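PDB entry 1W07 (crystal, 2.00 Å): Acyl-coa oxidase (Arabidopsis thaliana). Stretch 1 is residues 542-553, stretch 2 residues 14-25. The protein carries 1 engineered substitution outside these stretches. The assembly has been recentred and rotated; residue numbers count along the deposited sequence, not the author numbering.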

# COMPACT_ATOMS: atom_id res chain seq x y z
N ASP B 542 -28.43 -20.00 -13.86
CA ASP B 542 -28.00 -20.99 -14.83
C ASP B 542 -26.74 -20.46 -15.51
O ASP B 542 -26.78 -19.47 -16.25
CB ASP B 542 -29.10 -21.22 -15.87
N ILE B 543 -25.61 -21.11 -15.24
CA ILE B 543 -24.34 -20.70 -15.83
C ILE B 543 -23.75 -21.84 -16.65
O ILE B 543 -23.27 -22.83 -16.10
CB ILE B 543 -23.34 -20.28 -14.72
CG1 ILE B 543 -24.02 -19.30 -13.76
CG2 ILE B 543 -22.12 -19.62 -15.33
CD1 ILE B 543 -23.32 -19.18 -12.43
N GLY B 544 -23.77 -21.70 -17.96
CA GLY B 544 -23.25 -22.74 -18.83
C GLY B 544 -21.74 -22.82 -18.92
O GLY B 544 -21.03 -21.87 -18.57
N GLY B 545 -21.24 -23.96 -19.38
CA GLY B 545 -19.81 -24.15 -19.51
C GLY B 545 -19.27 -25.30 -18.70
O GLY B 545 -19.52 -25.39 -17.49
N LYS B 546 -18.52 -26.19 -19.34
CA LYS B 546 -17.94 -27.31 -18.62
C LYS B 546 -17.10 -26.84 -17.44
O LYS B 546 -16.11 -26.12 -17.62
CB LYS B 546 -17.05 -28.16 -19.54
CG LYS B 546 -17.78 -28.93 -20.61
CD LYS B 546 -16.85 -29.98 -21.22
CE LYS B 546 -17.55 -30.79 -22.30
NZ LYS B 546 -17.80 -29.98 -23.51
N GLY B 547 -17.51 -27.26 -16.24
CA GLY B 547 -16.80 -26.93 -15.02
C GLY B 547 -16.79 -25.49 -14.58
O GLY B 547 -16.16 -25.14 -13.59
N VAL B 548 -17.50 -24.64 -15.31
CA VAL B 548 -17.56 -23.22 -15.00
C VAL B 548 -18.18 -22.95 -13.62
O VAL B 548 -17.53 -22.39 -12.73
CB VAL B 548 -18.36 -22.47 -16.09
CG1 VAL B 548 -18.56 -21.00 -15.73
CG2 VAL B 548 -17.63 -22.59 -17.42
N LYS B 549 -19.42 -23.39 -13.43
CA LYS B 549 -20.09 -23.15 -12.16
C LYS B 549 -19.31 -23.75 -11.00
O LYS B 549 -19.28 -23.17 -9.91
CB LYS B 549 -21.52 -23.71 -12.19
CG LYS B 549 -22.24 -23.56 -10.84
CD LYS B 549 -23.71 -23.96 -10.89
CE LYS B 549 -24.58 -22.87 -11.50
NZ LYS B 549 -26.02 -23.13 -11.26
N LYS B 550 -18.67 -24.89 -11.23
CA LYS B 550 -17.89 -25.54 -10.19
C LYS B 550 -16.74 -24.65 -9.71
O LYS B 550 -16.48 -24.54 -8.50
CB LYS B 550 -17.34 -26.86 -10.72
CG LYS B 550 -16.38 -27.57 -9.79
CD LYS B 550 -17.06 -28.06 -8.53
CE LYS B 550 -16.07 -28.72 -7.59
NZ LYS B 550 -15.29 -29.76 -8.32
N GLN B 551 -16.04 -24.02 -10.65
CA GLN B 551 -14.95 -23.14 -10.26
C GLN B 551 -15.47 -21.90 -9.56
O GLN B 551 -14.84 -21.41 -8.63
CB GLN B 551 -14.10 -22.78 -11.48
CG GLN B 551 -13.30 -23.95 -12.02
CD GLN B 551 -12.55 -24.67 -10.92
OE1 GLN B 551 -11.76 -24.06 -10.20
NE2 GLN B 551 -12.79 -25.97 -10.78
N LEU B 552 -16.62 -21.37 -9.98
CA LEU B 552 -17.20 -20.21 -9.33
C LEU B 552 -17.60 -20.59 -7.90
O LEU B 552 -17.51 -19.78 -6.97
CB LEU B 552 -18.42 -19.70 -10.10
CG LEU B 552 -18.11 -19.10 -11.47
CD1 LEU B 552 -19.40 -18.69 -12.17
CD2 LEU B 552 -17.18 -17.90 -11.30
N ASN B 553 -18.03 -21.83 -7.72
CA ASN B 553 -18.43 -22.33 -6.41
C ASN B 553 -17.20 -22.35 -5.52
O ASN B 553 -17.25 -21.94 -4.35
CB ASN B 553 -19.02 -23.74 -6.53
CG ASN B 553 -19.63 -24.22 -5.24
OD1 ASN B 553 -20.80 -23.95 -4.95
ND2 ASN B 553 -18.84 -24.92 -4.43
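Stretch 2, residues 14-25: AEFDVEDMKIVW

Stretch 2 repeats the layout of stretch 1: an extended or turning segment leads into a helix that continues beyond the stretch. In stretch 1 the helix begins at Val 548, with Gly 547 at the N-cap position; in stretch 2 it begins at Val 18, with Asp 17 at the N-cap position, although the Asp 17 side chain makes no capping bond. The two helix axes cross at -60° and come no closer than 10.6 Å. The loop of stretch 1 runs against the direction of stretch 2, so that the CA atoms of Ile 543 and Val 24 lie 7.8 Å apart, those of Gly 545 and Asp 20 5.4 Å, and those of Gly 547 and Phe 16 4.3 Å.

The backbones meet most intimately just before the helices. Asp 17 N donates a hydrogen bond to Lys 546 O (3.1 Å), and the same carbonyl oxygen receives a CA-H...O contact from Phe 16 CA at 3.0 Å. Glycines permit this close approach. A CB on Gly 545 would clash with Asp 20 CB and with Val 548 CG2, while one on Gly 547 would run into Glu 15 O; the backbone angles of both residues also favour glycine. Gly 545 CA thereby rests 3.8 Å from Asp 20 CG.

Val 548, in the first turn of its helix, anchors the apolar contact. Its CG1 lies 3.9 Å from Met 21 SD and 4.0 Å from Val 24 CG2, and its CG2 is 3.8 Å from Asp 20 CB. Val 24 points toward stretch 1 and also meets Ile 543, CG2 to CG2 at 3.7 Å. One turn beyond Val 548, Leu 552 extends the patch, placing CD2 3.9 Å from Met 21 CE and CD1 4.1 Å from Val 24 CG1. Gln 551 packs its aliphatic portion obliquely on the Phe 16 ring, with CG 3.6 Å from Phe 16 CD2.

Water completes the polar margin. One molecule donates to Glu 15 O (2.8 Å) and Gly 547 O (3.2 Å) and accepts from Gln 551 NE2 (2.9 Å). Another accepts from Lys 546 N (3.0 Å) while donating to Asp 17 OD2 (2.8 Å) and Asp 20 OD2 (2.7 Å), tying both carboxylates to the loop backbone. Lys 546 NZ stays 4.3 Å from Asp 17 OD2, beyond salt-bridge range, but a further water links these two atoms. Altogether the contact buries 548 Å², summed over both stretches.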

# COMPACT_ATOMS: atom_id res chain seq x y z
N ALA B 14 -6.35 -26.52 -16.67
CA ALA B 14 -7.71 -26.03 -16.44
C ALA B 14 -8.73 -27.14 -16.45
O ALA B 14 -8.70 -28.02 -17.32
CB ALA B 14 -8.07 -24.98 -17.50
N GLU B 15 -9.64 -27.10 -15.48
CA GLU B 15 -10.71 -28.09 -15.36
C GLU B 15 -12.05 -27.47 -15.74
O GLU B 15 -13.10 -27.91 -15.29
CB GLU B 15 -10.76 -28.64 -13.93
CG GLU B 15 -9.44 -29.30 -13.53
CD GLU B 15 -9.39 -29.66 -12.07
OE1 GLU B 15 -9.95 -28.89 -11.25
OE2 GLU B 15 -8.77 -30.69 -11.73
N PHE B 16 -12.00 -26.43 -16.56
CA PHE B 16 -13.21 -25.75 -17.02
C PHE B 16 -12.85 -25.04 -18.32
O PHE B 16 -11.67 -24.78 -18.56
CB PHE B 16 -13.68 -24.75 -15.95
CG PHE B 16 -12.79 -23.54 -15.83
CD1 PHE B 16 -13.14 -22.35 -16.44
CD2 PHE B 16 -11.58 -23.61 -15.14
CE1 PHE B 16 -12.30 -21.23 -16.38
CE2 PHE B 16 -10.73 -22.50 -15.07
CZ PHE B 16 -11.10 -21.31 -15.69
N ASP B 17 -13.84 -24.77 -19.18
CA ASP B 17 -13.55 -24.10 -20.46
C ASP B 17 -13.51 -22.60 -20.26
O ASP B 17 -14.52 -21.96 -19.99
CB ASP B 17 -14.59 -24.46 -21.52
CG ASP B 17 -14.39 -25.87 -22.11
OD1 ASP B 17 -13.22 -26.28 -22.28
OD2 ASP B 17 -15.39 -26.54 -22.42
N VAL B 18 -12.30 -22.05 -20.41
CA VAL B 18 -12.04 -20.63 -20.22
C VAL B 18 -12.89 -19.72 -21.09
O VAL B 18 -13.31 -18.66 -20.64
CB VAL B 18 -10.53 -20.30 -20.45
CG1 VAL B 18 -10.11 -20.66 -21.88
CG2 VAL B 18 -10.25 -18.82 -20.12
N GLU B 19 -13.14 -20.11 -22.34
CA GLU B 19 -13.93 -19.28 -23.23
C GLU B 19 -15.32 -18.99 -22.67
O GLU B 19 -15.85 -17.89 -22.87
CB GLU B 19 -14.01 -19.91 -24.63
CG GLU B 19 -12.65 -19.97 -25.36
CD GLU B 19 -11.91 -18.62 -25.40
OE1 GLU B 19 -12.47 -17.62 -25.90
OE2 GLU B 19 -10.75 -18.55 -24.94
N ASP B 20 -15.90 -19.94 -21.95
CA ASP B 20 -17.22 -19.77 -21.33
C ASP B 20 -17.11 -18.89 -20.09
O ASP B 20 -18.01 -18.09 -19.80
CB ASP B 20 -17.81 -21.12 -20.95
CG ASP B 20 -18.26 -21.93 -22.16
OD1 ASP B 20 -19.23 -21.50 -22.81
OD2 ASP B 20 -17.62 -22.96 -22.46
N MET B 21 -16.02 -19.04 -19.34
CA MET B 21 -15.82 -18.20 -18.16
C MET B 21 -15.66 -16.75 -18.58
O MET B 21 -16.01 -15.84 -17.84
CB MET B 21 -14.58 -18.65 -17.38
CG MET B 21 -14.44 -17.96 -16.03
SD MET B 21 -15.83 -18.32 -14.93
CE MET B 21 -15.20 -19.75 -14.05
N LYS B 22 -15.09 -16.52 -19.77
CA LYS B 22 -14.89 -15.16 -20.28
C LYS B 22 -16.23 -14.45 -20.42
O LYS B 22 -16.33 -13.25 -20.16
CB LYS B 22 -14.20 -15.17 -21.65
CG LYS B 22 -12.71 -15.51 -21.60
CD LYS B 22 -12.07 -15.44 -22.99
CE LYS B 22 -10.55 -15.63 -22.88
NZ LYS B 22 -9.89 -15.61 -24.21
N ILE B 23 -17.25 -15.18 -20.83
CA ILE B 23 -18.59 -14.61 -21.00
C ILE B 23 -19.19 -14.25 -19.64
O ILE B 23 -19.89 -13.25 -19.50
CB ILE B 23 -19.53 -15.61 -21.70
CG1 ILE B 23 -18.94 -16.00 -23.06
CG2 ILE B 23 -20.93 -15.00 -21.84
CD1 ILE B 23 -18.68 -14.82 -23.97
N VAL B 24 -18.92 -15.08 -18.64
CA VAL B 24 -19.41 -14.84 -17.29
C VAL B 24 -18.85 -13.50 -16.78
O VAL B 24 -19.58 -12.67 -16.24
CB VAL B 24 -18.96 -15.96 -16.31
CG1 VAL B 24 -19.36 -15.60 -14.89
CG2 VAL B 24 -19.56 -17.30 -16.72
N TRP B 25 -17.54 -13.31 -16.96
CA TRP B 25 -16.86 -12.10 -16.50
C TRP B 25 -17.39 -10.84 -17.20
O TRP B 25 -17.59 -9.81 -16.56
CB TRP B 25 -15.34 -12.22 -16.70
CG TRP B 25 -14.55 -11.04 -16.20
CD1 TRP B 25 -14.05 -10.00 -16.94
CD2 TRP B 25 -14.24 -10.75 -14.83
NE1 TRP B 25 -13.44 -9.08 -16.10
CE2 TRP B 25 -13.54 -9.52 -14.81
CE3 TRP B 25 -14.48 -11.41 -13.62
CZ2 TRP B 25 -13.09 -8.93 -13.62
CZ3 TRP B 25 -14.03 -10.83 -12.44
CH2 TRP B 25 -13.34 -9.60 -12.45
O HOH W 1 -14.20 -27.53 -12.78
O HOH W 2 -11.98 -27.96 -8.70
O HOH W 3 -18.00 -25.61 -22.26
O HOH W 4 -15.22 -28.37 -24.46